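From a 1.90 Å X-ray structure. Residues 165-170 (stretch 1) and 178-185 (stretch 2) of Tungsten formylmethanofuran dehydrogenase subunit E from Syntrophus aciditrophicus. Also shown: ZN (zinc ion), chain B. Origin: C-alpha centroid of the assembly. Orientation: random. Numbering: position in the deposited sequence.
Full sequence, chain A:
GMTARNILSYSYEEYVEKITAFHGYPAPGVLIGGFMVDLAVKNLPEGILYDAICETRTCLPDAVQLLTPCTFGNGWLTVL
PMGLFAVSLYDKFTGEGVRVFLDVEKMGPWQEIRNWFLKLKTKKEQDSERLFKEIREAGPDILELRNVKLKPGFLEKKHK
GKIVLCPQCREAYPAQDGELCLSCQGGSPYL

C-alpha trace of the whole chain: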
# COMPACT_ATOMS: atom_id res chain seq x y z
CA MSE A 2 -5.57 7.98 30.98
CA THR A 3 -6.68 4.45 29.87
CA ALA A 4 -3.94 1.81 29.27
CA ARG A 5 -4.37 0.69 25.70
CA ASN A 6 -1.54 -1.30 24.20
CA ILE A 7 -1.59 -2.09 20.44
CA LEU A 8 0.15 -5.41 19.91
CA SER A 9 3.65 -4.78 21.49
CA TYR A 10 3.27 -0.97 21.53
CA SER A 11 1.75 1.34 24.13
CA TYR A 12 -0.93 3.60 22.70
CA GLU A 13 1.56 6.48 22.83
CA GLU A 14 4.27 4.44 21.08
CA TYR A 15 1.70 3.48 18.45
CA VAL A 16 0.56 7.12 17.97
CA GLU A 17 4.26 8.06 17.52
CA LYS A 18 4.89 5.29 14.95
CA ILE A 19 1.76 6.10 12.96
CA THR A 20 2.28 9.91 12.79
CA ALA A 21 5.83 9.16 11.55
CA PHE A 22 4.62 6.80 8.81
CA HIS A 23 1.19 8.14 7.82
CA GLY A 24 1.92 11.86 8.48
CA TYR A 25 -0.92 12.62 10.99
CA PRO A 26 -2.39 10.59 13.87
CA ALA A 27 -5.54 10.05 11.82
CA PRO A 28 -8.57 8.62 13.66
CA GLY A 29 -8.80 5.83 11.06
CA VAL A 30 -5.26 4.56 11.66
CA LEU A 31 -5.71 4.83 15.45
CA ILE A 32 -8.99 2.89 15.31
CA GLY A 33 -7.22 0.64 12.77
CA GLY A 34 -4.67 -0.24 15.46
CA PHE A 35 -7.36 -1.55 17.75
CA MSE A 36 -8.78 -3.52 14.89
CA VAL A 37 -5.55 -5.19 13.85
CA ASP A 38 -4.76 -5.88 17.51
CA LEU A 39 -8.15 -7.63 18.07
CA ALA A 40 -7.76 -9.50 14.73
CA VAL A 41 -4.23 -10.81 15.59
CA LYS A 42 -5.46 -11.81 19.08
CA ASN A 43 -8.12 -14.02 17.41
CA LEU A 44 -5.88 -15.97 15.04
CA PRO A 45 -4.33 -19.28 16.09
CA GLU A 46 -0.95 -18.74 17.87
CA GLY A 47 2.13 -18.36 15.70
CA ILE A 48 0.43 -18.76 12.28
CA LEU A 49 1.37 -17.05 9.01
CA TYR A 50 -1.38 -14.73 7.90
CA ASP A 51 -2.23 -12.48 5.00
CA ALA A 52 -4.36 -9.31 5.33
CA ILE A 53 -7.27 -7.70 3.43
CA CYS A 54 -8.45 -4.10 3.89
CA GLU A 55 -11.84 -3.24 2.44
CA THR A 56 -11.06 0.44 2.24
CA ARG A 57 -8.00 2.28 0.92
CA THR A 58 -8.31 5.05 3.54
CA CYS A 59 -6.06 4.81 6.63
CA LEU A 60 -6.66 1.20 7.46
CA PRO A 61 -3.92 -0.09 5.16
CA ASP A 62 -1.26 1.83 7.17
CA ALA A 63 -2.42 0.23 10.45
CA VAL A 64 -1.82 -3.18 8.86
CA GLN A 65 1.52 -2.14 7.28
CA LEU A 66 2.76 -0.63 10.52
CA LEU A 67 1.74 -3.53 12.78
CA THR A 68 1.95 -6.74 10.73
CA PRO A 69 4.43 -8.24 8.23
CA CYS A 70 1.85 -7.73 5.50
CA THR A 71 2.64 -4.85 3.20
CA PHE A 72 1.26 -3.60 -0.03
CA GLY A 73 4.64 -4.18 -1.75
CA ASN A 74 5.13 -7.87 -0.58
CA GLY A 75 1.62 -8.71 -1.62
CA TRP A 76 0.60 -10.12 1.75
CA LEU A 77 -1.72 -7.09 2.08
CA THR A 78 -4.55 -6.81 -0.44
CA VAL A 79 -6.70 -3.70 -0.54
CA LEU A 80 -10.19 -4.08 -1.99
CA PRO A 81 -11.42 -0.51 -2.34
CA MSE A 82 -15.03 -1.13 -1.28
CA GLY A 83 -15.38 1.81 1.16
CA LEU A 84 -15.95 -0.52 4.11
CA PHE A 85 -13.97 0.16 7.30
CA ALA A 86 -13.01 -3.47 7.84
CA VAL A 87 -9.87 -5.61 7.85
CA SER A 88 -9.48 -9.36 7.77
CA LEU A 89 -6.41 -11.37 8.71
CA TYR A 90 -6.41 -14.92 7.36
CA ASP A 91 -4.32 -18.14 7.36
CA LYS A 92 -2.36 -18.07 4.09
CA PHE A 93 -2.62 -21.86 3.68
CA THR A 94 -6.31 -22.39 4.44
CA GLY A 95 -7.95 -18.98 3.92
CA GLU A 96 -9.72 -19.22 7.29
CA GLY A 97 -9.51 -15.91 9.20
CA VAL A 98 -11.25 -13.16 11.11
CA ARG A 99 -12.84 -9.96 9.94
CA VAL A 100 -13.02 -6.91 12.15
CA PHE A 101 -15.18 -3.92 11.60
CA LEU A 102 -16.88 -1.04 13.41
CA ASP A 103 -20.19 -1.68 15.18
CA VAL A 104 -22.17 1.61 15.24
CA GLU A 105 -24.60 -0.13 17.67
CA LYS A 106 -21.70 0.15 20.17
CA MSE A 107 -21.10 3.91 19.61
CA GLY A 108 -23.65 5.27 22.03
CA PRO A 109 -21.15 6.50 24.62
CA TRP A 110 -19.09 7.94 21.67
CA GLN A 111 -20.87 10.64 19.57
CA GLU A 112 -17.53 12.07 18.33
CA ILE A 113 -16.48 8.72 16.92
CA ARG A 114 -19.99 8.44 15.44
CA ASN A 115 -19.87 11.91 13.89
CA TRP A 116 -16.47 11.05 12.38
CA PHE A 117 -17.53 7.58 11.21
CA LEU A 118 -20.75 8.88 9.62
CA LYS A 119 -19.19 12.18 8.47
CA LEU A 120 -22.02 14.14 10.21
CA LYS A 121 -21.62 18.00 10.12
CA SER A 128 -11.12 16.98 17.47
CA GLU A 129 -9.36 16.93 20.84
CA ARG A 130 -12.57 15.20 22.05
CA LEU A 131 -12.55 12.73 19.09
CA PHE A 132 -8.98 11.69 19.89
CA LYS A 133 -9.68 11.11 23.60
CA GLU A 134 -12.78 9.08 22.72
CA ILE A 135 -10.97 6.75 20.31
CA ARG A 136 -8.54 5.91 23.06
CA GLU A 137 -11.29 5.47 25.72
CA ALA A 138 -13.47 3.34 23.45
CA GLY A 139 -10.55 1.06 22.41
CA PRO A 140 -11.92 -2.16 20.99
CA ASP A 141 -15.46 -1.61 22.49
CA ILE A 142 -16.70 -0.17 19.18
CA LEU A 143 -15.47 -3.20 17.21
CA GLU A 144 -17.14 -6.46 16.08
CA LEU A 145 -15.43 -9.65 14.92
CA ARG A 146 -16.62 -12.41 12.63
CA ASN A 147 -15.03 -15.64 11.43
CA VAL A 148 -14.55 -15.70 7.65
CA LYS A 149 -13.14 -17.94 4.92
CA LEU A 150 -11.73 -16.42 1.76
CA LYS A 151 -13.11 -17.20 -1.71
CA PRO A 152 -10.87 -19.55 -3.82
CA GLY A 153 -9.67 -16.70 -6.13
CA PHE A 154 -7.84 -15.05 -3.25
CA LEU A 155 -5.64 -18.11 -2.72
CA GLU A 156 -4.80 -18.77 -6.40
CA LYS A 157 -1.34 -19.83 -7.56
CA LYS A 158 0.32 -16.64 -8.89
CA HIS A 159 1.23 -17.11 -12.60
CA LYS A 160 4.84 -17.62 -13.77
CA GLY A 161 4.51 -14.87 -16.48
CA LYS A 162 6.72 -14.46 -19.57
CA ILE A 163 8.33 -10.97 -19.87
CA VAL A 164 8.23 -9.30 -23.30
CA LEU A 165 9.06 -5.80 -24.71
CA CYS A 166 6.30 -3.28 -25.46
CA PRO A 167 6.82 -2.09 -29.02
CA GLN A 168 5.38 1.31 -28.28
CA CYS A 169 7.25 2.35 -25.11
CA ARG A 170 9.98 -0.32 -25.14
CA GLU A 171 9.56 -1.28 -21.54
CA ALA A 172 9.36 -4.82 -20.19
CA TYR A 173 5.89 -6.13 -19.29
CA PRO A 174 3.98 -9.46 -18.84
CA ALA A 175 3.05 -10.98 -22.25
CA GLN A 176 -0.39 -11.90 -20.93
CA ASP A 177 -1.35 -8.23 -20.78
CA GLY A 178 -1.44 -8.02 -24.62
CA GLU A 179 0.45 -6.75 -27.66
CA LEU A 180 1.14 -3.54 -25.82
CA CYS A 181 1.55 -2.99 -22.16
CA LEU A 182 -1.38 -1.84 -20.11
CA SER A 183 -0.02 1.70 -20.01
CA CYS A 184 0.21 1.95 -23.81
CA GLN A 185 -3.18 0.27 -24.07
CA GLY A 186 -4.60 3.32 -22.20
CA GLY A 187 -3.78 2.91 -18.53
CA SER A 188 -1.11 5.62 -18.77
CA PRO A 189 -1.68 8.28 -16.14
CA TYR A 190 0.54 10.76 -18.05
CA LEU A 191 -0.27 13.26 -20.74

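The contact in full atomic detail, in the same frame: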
# COMPACT_ATOMS: atom_id res chain seq x y z
N LEU A 165 8.78 -7.24 -24.52
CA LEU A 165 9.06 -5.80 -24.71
C LEU A 165 7.93 -5.07 -25.43
O LEU A 165 7.56 -5.43 -26.55
CB LEU A 165 10.37 -5.60 -25.50
CG LEU A 165 10.95 -4.18 -25.63
CD1 LEU A 165 11.22 -3.60 -24.25
CD2 LEU A 165 12.22 -4.10 -26.51
N CYS A 166 7.38 -4.03 -24.82
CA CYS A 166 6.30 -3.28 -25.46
C CYS A 166 6.86 -2.54 -26.64
O CYS A 166 7.81 -1.79 -26.49
CB CYS A 166 5.67 -2.30 -24.49
SG CYS A 166 4.34 -1.36 -25.26
N PRO A 167 6.28 -2.75 -27.84
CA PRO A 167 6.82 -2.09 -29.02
C PRO A 167 6.66 -0.59 -29.00
O PRO A 167 7.40 0.10 -29.68
CB PRO A 167 5.98 -2.65 -30.16
CG PRO A 167 4.78 -3.23 -29.53
CD PRO A 167 5.12 -3.62 -28.16
N GLN A 168 5.67 -0.10 -28.26
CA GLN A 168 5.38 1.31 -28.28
C GLN A 168 6.27 2.10 -27.32
O GLN A 168 6.82 3.14 -27.72
CB GLN A 168 3.90 1.54 -27.99
CG GLN A 168 3.48 2.94 -28.33
CD GLN A 168 2.12 3.27 -27.84
OE1 GLN A 168 1.14 2.55 -28.11
NE2 GLN A 168 2.03 4.36 -27.10
N CYS A 169 6.44 1.63 -26.08
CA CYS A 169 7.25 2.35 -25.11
C CYS A 169 8.59 1.70 -24.81
O CYS A 169 9.42 2.31 -24.14
CB CYS A 169 6.49 2.55 -23.80
SG CYS A 169 6.34 1.05 -22.81
N ARG A 170 8.77 0.48 -25.33
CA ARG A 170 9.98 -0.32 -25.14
C ARG A 170 10.35 -0.48 -23.69
O ARG A 170 11.53 -0.33 -23.31
CB ARG A 170 11.14 0.23 -25.97
CG ARG A 170 10.87 0.23 -27.46
CD ARG A 170 12.10 0.67 -28.28
NE ARG A 170 13.40 0.15 -27.80
CZ ARG A 170 13.91 -1.05 -28.09
NH1 ARG A 170 13.25 -1.91 -28.87
NH2 ARG A 170 15.08 -1.40 -27.58
N GLY A 178 -1.16 -8.36 -23.23
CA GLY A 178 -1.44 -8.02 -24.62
C GLY A 178 -0.25 -7.64 -25.48
O GLY A 178 0.88 -7.84 -25.10
N GLU A 179 -0.55 -7.09 -26.65
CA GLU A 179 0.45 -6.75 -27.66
C GLU A 179 1.10 -5.41 -27.36
O GLU A 179 2.10 -5.04 -27.98
CB GLU A 179 -0.17 -6.66 -29.05
CG GLU A 179 -1.27 -7.66 -29.37
CD GLU A 179 -1.96 -7.29 -30.66
OE1 GLU A 179 -1.27 -7.24 -31.71
OE2 GLU A 179 -3.18 -7.01 -30.62
N LEU A 180 0.48 -4.65 -26.47
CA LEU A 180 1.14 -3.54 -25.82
C LEU A 180 0.97 -3.75 -24.34
O LEU A 180 0.21 -4.60 -23.88
CB LEU A 180 0.54 -2.19 -26.21
CG LEU A 180 0.40 -1.79 -27.67
CD1 LEU A 180 -0.65 -0.71 -27.78
CD2 LEU A 180 1.73 -1.34 -28.28
N CYS A 181 1.71 -2.98 -23.58
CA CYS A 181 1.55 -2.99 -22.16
C CYS A 181 0.31 -2.19 -21.82
O CYS A 181 -0.26 -1.45 -22.66
CB CYS A 181 2.76 -2.39 -21.46
SG CYS A 181 2.85 -0.63 -21.67
N LEU A 182 -0.12 -2.37 -20.58
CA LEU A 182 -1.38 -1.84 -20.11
C LEU A 182 -1.34 -0.32 -20.09
O LEU A 182 -2.35 0.32 -20.23
CB LEU A 182 -1.73 -2.42 -18.75
CG LEU A 182 -2.19 -3.89 -18.71
CD1 LEU A 182 -2.35 -4.43 -17.28
CD2 LEU A 182 -3.51 -4.11 -19.52
N SER A 183 -0.15 0.26 -19.95
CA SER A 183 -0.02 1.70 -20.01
C SER A 183 -0.32 2.17 -21.43
O SER A 183 -1.18 3.03 -21.65
CB SER A 183 1.37 2.18 -19.55
OG SER A 183 1.45 3.59 -19.60
N CYS A 184 0.37 1.58 -22.40
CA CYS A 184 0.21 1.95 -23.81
C CYS A 184 -1.18 1.60 -24.35
O CYS A 184 -1.67 2.22 -25.31
CB CYS A 184 1.34 1.31 -24.65
SG CYS A 184 2.90 2.19 -24.44
N GLN A 185 -1.80 0.59 -23.76
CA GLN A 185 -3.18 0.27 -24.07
C GLN A 185 -4.14 1.39 -23.62
O GLN A 185 -5.21 1.50 -24.15
CB GLN A 185 -3.61 -1.05 -23.42
CG GLN A 185 -2.99 -2.29 -24.03
CD GLN A 185 -3.37 -3.57 -23.30
OE1 GLN A 185 -4.49 -3.70 -22.79
NE2 GLN A 185 -2.46 -4.53 -23.26
ZN ZN B . 4.11 0.23 -23.51

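The two stretches are held together by one zinc ion, which takes two cysteine ligands from each. Leu-165 leads into the site but does not touch stretch 2.

Cys-166 is buried and its CA-to-CB bond points toward stretch 2. Its SG binds ZN at 2.4 Å. The same sulfur accepts a hydrogen bond from the backbone of stretch 2, Cys-181 N to Cys-166 SG at 3.5 Å. The N-H...S angle of 167° is nearly straight. Within stretch 1, Gln-168 N also reaches Cys-166 SG at 3.5 Å, but this bond is weak. Metal-bound sulfur carries much negative charge, so it is a natural acceptor for backbone NH groups. The backbones come close here, with Cys-166 CA and Leu-180 CA 5.2 Å apart.

Pro-167 packs beside the site rather than on the metal. Pro-167 CD lies 3.3 Å from Glu-179 O, a close contact with a backbone carbonyl. Its CG meets Leu-180 CD2 at 3.8 Å, an apolar contact.

Gln-168 extends this packing. Its CB is 3.6 Å from Leu-180 CD2, so the same methyl group touches both Pro-167 and Gln-168. The CA-to-CB bond of Leu-180 points sideways, but the end of its side chain comes nearer to stretch 1. Farther out, Gln-168 NE2 sits 3.5 Å from Cys-184 SG. With chi1 and chi2 both t, the side chain is extended as far as its amide group.

Cys-169 supplies the second ligand from stretch 1, with SG 2.5 Å from ZN. Its chi1 is p, whereas that of Cys-166 is t. Cys-169 CB also packs 3.7 Å from Cys-184 SG. Arg-170 makes no contact with stretch 2. Its N gives a weak backbone hydrogen bond to Cys-166 O at 2.7 Å, which closes the turn carrying both ligands.

Stretch 2 completes the site with Cys-181 SG at 2.4 Å and Cys-184 SG at 2.5 Å from ZN. Cys-166 SG lies 4.0 Å from Cys-181 SG and 3.9 Å from Cys-184 SG. These sulfurs are too far apart for disulfides and meet through the metal. Cys-181 is also the N-cap of the helix that follows. Its SG accepts from Cys-184 N at 3.4 Å and 172°, so one sulfur both binds zinc and caps the helix. The CA-to-CB bond of Gln-185 points away from stretch 1, but Gln-185 NE2 donates to Leu-180 O at 2.7 Å and ties Gln-185, in the helix, to the preceding loop.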